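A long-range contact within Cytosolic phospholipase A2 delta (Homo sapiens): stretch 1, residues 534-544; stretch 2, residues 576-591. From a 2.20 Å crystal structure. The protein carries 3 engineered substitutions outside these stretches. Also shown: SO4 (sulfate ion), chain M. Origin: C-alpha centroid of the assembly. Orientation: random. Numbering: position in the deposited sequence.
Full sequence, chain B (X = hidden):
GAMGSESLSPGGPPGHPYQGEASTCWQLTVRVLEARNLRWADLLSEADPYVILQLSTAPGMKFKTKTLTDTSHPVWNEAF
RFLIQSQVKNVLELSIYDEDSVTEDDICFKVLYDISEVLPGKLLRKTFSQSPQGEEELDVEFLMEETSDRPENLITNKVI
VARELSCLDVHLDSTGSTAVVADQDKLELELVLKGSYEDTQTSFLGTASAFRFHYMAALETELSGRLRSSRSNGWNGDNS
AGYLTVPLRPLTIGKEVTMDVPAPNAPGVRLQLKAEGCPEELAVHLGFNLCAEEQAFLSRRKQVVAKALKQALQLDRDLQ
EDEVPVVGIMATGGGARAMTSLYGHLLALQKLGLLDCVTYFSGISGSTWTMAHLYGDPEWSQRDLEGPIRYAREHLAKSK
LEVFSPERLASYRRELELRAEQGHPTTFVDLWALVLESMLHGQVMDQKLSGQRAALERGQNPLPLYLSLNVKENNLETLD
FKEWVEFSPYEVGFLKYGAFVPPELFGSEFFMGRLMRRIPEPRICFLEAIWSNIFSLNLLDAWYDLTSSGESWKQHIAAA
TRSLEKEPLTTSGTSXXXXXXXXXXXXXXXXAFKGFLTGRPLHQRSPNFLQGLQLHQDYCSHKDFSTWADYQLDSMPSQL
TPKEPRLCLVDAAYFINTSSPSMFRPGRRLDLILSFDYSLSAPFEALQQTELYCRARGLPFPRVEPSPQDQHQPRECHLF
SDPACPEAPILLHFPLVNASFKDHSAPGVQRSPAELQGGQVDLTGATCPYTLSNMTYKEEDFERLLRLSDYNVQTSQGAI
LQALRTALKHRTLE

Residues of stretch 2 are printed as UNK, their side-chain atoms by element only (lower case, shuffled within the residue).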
# COMPACT_ATOMS: atom_id res chain seq x y z
N ILE B 534 1.04 7.01 12.04
CA ILE B 534 0.49 8.23 12.64
C ILE B 534 1.48 8.73 13.70
O ILE B 534 1.63 9.93 13.90
CB ILE B 534 -0.92 8.01 13.25
CG1 ILE B 534 -1.57 9.35 13.61
CG2 ILE B 534 -0.86 7.13 14.49
CD1 ILE B 534 -2.10 10.10 12.40
N PHE B 535 2.18 7.81 14.34
CA PHE B 535 3.17 8.17 15.35
C PHE B 535 4.41 8.87 14.79
O PHE B 535 5.07 9.61 15.52
CB PHE B 535 3.60 6.97 16.19
CG PHE B 535 2.56 6.53 17.18
CD1 PHE B 535 2.63 6.90 18.53
CD2 PHE B 535 1.52 5.73 16.77
CE1 PHE B 535 1.66 6.47 19.42
CE2 PHE B 535 0.55 5.31 17.65
CZ PHE B 535 0.61 5.68 18.98
N SER B 536 4.73 8.65 13.51
CA SER B 536 5.77 9.40 12.82
C SER B 536 5.39 10.87 12.75
O SER B 536 6.24 11.74 12.93
CB SER B 536 6.00 8.88 11.39
OG SER B 536 6.39 7.53 11.42
N LEU B 537 4.12 11.15 12.49
CA LEU B 537 3.68 12.53 12.46
C LEU B 537 3.64 13.13 13.86
O LEU B 537 3.98 14.29 14.04
CB LEU B 537 2.31 12.63 11.79
CG LEU B 537 1.52 13.94 11.86
CD1 LEU B 537 0.52 13.99 10.72
CD2 LEU B 537 0.80 14.13 13.19
N ASN B 538 3.24 12.35 14.87
CA ASN B 538 3.27 12.85 16.24
C ASN B 538 4.69 13.13 16.72
O ASN B 538 4.92 14.05 17.51
CB ASN B 538 2.60 11.89 17.21
CG ASN B 538 1.10 11.82 17.00
OD1 ASN B 538 0.53 12.58 16.22
ND2 ASN B 538 0.46 10.90 17.70
N LEU B 539 5.65 12.34 16.25
CA LEU B 539 7.05 12.54 16.63
C LEU B 539 7.55 13.82 15.99
O LEU B 539 8.27 14.60 16.60
CB LEU B 539 7.91 11.35 16.20
CG LEU B 539 9.32 11.22 16.79
CD1 LEU B 539 9.35 11.24 18.31
CD2 LEU B 539 9.99 9.94 16.28
N LEU B 540 7.12 14.07 14.76
CA LEU B 540 7.55 15.25 14.02
C LEU B 540 7.04 16.54 14.67
O LEU B 540 7.80 17.50 14.80
CB LEU B 540 7.08 15.14 12.56
CG LEU B 540 7.41 16.36 11.65
CD1 LEU B 540 8.09 15.98 10.34
CD2 LEU B 540 6.15 17.15 11.34
N ASP B 541 5.77 16.57 15.06
CA ASP B 541 5.20 17.73 15.75
C ASP B 541 5.78 17.97 17.14
O ASP B 541 6.02 19.11 17.54
CB ASP B 541 3.68 17.60 15.89
CG ASP B 541 2.92 17.82 14.58
OD1 ASP B 541 3.53 18.22 13.56
OD2 ASP B 541 1.69 17.59 14.59
N ALA B 542 5.95 16.90 17.90
CA ALA B 542 6.52 17.00 19.25
C ALA B 542 7.97 17.48 19.23
O ALA B 542 8.41 18.14 20.17
CB ALA B 542 6.42 15.67 19.96
N TRP B 543 8.70 17.17 18.16
CA TRP B 543 10.13 17.44 18.10
C TRP B 543 10.53 18.72 17.38
O TRP B 543 11.44 19.40 17.83
CB TRP B 543 10.87 16.28 17.43
CG TRP B 543 11.17 15.14 18.36
CD1 TRP B 543 10.66 14.96 19.61
CD2 TRP B 543 12.03 14.02 18.12
NE1 TRP B 543 11.16 13.81 20.17
CE2 TRP B 543 12.00 13.21 19.27
CE3 TRP B 543 12.83 13.63 17.03
CZ2 TRP B 543 12.73 12.03 19.37
CZ3 TRP B 543 13.56 12.45 17.14
CH2 TRP B 543 13.50 11.66 18.30
N TYR B 544 9.85 19.02 16.28
CA TYR B 544 10.24 20.09 15.37
C TYR B 544 9.19 21.17 15.37
O TYR B 544 8.02 20.92 15.09
CB TYR B 544 10.43 19.54 13.96
CG TYR B 544 11.44 18.43 13.90
CD1 TYR B 544 11.03 17.11 14.02
CD2 TYR B 544 12.81 18.69 13.76
CE1 TYR B 544 11.94 16.08 13.99
CE2 TYR B 544 13.72 17.65 13.73
CZ TYR B 544 13.28 16.35 13.84
OH TYR B 544 14.15 15.31 13.82
N UNK B 576 -4.45 16.56 24.19
CA UNK B 576 -3.69 15.50 24.85
C UNK B 576 -2.77 14.75 23.88
O UNK B 576 -2.00 13.89 24.31
o UNK B 576 -5.62 14.04 24.58
c UNK B 576 -4.67 14.52 25.51
N UNK B 577 -2.84 15.09 22.59
CA UNK B 577 -2.21 14.31 21.52
C UNK B 577 -0.70 14.17 21.69
O UNK B 577 -0.19 13.05 21.76
n UNK B 577 -1.98 16.02 17.41
c UNK B 577 -2.54 14.69 17.65
c UNK B 577 -0.90 16.29 16.68
c UNK B 577 -2.06 14.09 18.96
n UNK B 577 -0.50 17.55 16.56
n UNK B 577 -0.21 15.33 16.07
c UNK B 577 -2.53 14.92 20.15
N UNK B 578 0.00 15.29 21.75
CA UNK B 578 1.46 15.29 21.85
C UNK B 578 1.95 15.39 23.29
O UNK B 578 2.78 16.25 23.61
c UNK B 578 1.59 16.50 19.56
c UNK B 578 2.24 17.69 18.88
c UNK B 578 2.04 16.44 21.02
c UNK B 578 1.91 15.21 18.82
N UNK B 579 1.44 14.52 24.15
CA UNK B 579 1.88 14.48 25.54
C UNK B 579 1.99 13.06 26.08
O UNK B 579 1.00 12.40 26.39
c UNK B 579 0.98 15.36 26.43
o UNK B 579 0.64 18.87 26.60
o UNK B 579 -0.23 17.47 28.05
c UNK B 579 0.60 17.76 27.16
c UNK B 579 1.61 16.71 26.75
N UNK B 580 3.23 12.60 26.13
CA UNK B 580 3.61 11.36 26.76
C UNK B 580 5.12 11.47 26.97
O UNK B 580 5.78 12.23 26.28
c UNK B 580 3.28 10.18 25.86
N UNK B 581 5.65 10.71 27.92
CA UNK B 581 7.04 10.86 28.31
C UNK B 581 8.03 10.62 27.17
O UNK B 581 8.92 11.43 26.95
o UNK B 581 6.60 10.16 30.58
c UNK B 581 7.39 9.91 29.44
N UNK B 582 7.86 9.50 26.47
CA UNK B 582 8.79 9.10 25.40
C UNK B 582 8.90 10.13 24.26
O UNK B 582 9.92 10.23 23.60
n UNK B 582 5.10 7.86 23.08
c UNK B 582 5.92 7.95 21.98
c UNK B 582 6.63 8.14 19.73
c UNK B 582 5.88 7.77 24.20
c UNK B 582 7.97 8.12 20.15
c UNK B 582 8.29 8.01 21.50
c UNK B 582 7.25 7.92 22.44
c UNK B 582 8.37 7.74 24.81
c UNK B 582 7.21 7.81 23.87
c UNK B 582 5.60 8.06 20.62
N UNK B 583 7.82 10.88 24.07
CA UNK B 583 7.66 11.75 22.91
C UNK B 583 8.23 13.17 23.08
O UNK B 583 8.35 13.92 22.10
c UNK B 583 4.24 12.05 21.01
c UNK B 583 5.72 12.34 21.24
c UNK B 583 6.16 11.82 22.60
c UNK B 583 6.57 11.76 20.12
N UNK B 584 8.62 13.55 24.30
CA UNK B 584 8.97 14.94 24.61
C UNK B 584 10.34 15.37 24.07
O UNK B 584 11.26 14.55 23.98
o UNK B 584 6.90 17.24 25.88
n UNK B 584 5.25 15.73 26.14
c UNK B 584 7.52 15.08 26.75
c UNK B 584 6.53 16.11 26.22
c UNK B 584 8.91 15.18 26.12
N UNK B 585 10.50 16.66 23.74
CA UNK B 585 11.68 17.16 23.00
C UNK B 585 13.03 17.09 23.72
O UNK B 585 14.06 17.20 23.06
c UNK B 585 9.91 18.83 23.12
c UNK B 585 11.33 18.63 22.72
c UNK B 585 9.61 17.77 24.13
N UNK B 586 13.05 16.92 25.04
CA UNK B 586 14.32 16.91 25.78
C UNK B 586 14.88 15.54 26.13
O UNK B 586 15.77 15.42 26.97
N UNK B 587 14.39 14.48 25.48
CA UNK B 587 14.72 13.13 25.94
C UNK B 587 16.09 12.70 25.43
O UNK B 587 16.68 13.35 24.57
c UNK B 587 13.68 12.06 25.51
c UNK B 587 12.33 12.27 26.20
o UNK B 587 13.51 12.10 24.09
N UNK B 588 16.60 11.60 25.98
CA UNK B 588 17.81 10.99 25.43
C UNK B 588 17.57 10.63 23.96
O UNK B 588 18.46 10.78 23.13
c UNK B 588 18.20 9.76 26.24
N UNK B 589 16.36 10.18 23.66
CA UNK B 589 15.99 9.80 22.30
C UNK B 589 16.09 11.00 21.37
O UNK B 589 16.69 10.92 20.30
c UNK B 589 14.56 9.24 22.26
c UNK B 589 15.07 8.13 20.00
c UNK B 589 14.16 8.19 21.21
c UNK B 589 12.72 8.44 20.77
N UNK B 590 15.48 12.11 21.78
CA UNK B 590 15.49 13.34 20.99
C UNK B 590 16.90 13.88 20.85
O UNK B 590 17.31 14.28 19.77
c UNK B 590 14.59 14.39 21.63
N UNK B 591 17.66 13.86 21.94
CA UNK B 591 19.03 14.35 21.92
C UNK B 591 19.90 13.59 20.91
O UNK B 591 20.72 14.19 20.21
n UNK B 591 20.03 16.88 25.84
c UNK B 591 19.05 15.35 24.24
c UNK B 591 19.63 14.29 23.33
c UNK B 591 19.91 15.61 25.47
o UNK B 591 20.46 14.68 26.07
S SO4 M . 8.12 6.70 31.64
O1 SO4 M . 7.58 6.13 32.90
O2 SO4 M . 7.49 6.03 30.48
O3 SO4 M . 7.85 8.15 31.60
O4 SO4 M . 9.58 6.49 31.59
O HOH W 1 11.30 12.24 22.57

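Position 576 has one carbon and one oxygen beyond CA and lies beyond reach of the helix 534-543; it is Ser 576. Position 577 carries three carbons, a nitrogen, then a carbon holding two more nitrogens: a guanidinium, hence Arg 577. Its length and charge suit the place, for NH2 forms a salt bridge with OD2 of Asp 541 at 2.9 Å, while NH1 donates to OD1 of Asn 538, also at 2.9 Å. Both acceptors lie at the edge of the guanidinium, where its N-H groups point.

Position 578 has four carbons forked at the second, which makes it Leu 578; CD1 packs 3.3 Å from CB of Asp 541, covering the aliphatic root of the acid that Arg 577 binds. At 579 three carbons, the third with two oxygens, start along a CA-to-CB bond directed away from stretch 1; the place is exposed, which suits a charged Glu 579. A single carbon at 580 gives Ala 580, without contact to stretch 1. One carbon and one oxygen at 581 give Ser 581, exposed.

At 582 one carbon leads to fused five- and six-membered rings with a single nitrogen: Trp 582. Its broad indole reaches two residues: CZ2 meets CD1 of Phe 535 edge to edge at 3.8 Å, and CZ3 lies 3.9 Å from CD1 of Leu 539. Position 583, again four carbons forked at the second, is Leu 583, buried with CG 3.6 Å from CB of Ala 542 and CD1 3.4 Å from CD1 of Leu 539.

Position 584 has three carbons, the last bearing oxygen and nitrogen, and its CA-to-CB bond points away: Gln 584, which opens a type I turn. At 585 three carbons close onto the backbone nitrogen, so this is Pro 585; its phi of -66° fits the turn, and CG rests 3.4 Å from O of Ala 542. No side chain at 586 means Gly 586, touching nothing on stretch 1.

Position 587, one carbon bearing an oxygen and a carbon, is Thr 587, an N-cap. One carbon at 588 gives Ala 588, also without contact. At 589 four carbons forked at the second identify Leu 589, with CD1 3.9 Å from CZ2 of Trp 543. At 590 one carbon gives Ala 590, whose N donates to OG1 of Thr 587 at 3.0 Å; so small a residue lets its CA lie over the indole of Trp 543. Position 591, three carbons with oxygen and nitrogen, is exposed Gln 591.

The contact joins a charged clasp at Asp 541 to an apolar seam around Leu 583 and Trp 543.

Stretch 2 (576-591) SRLEASWLQPGTALAQ
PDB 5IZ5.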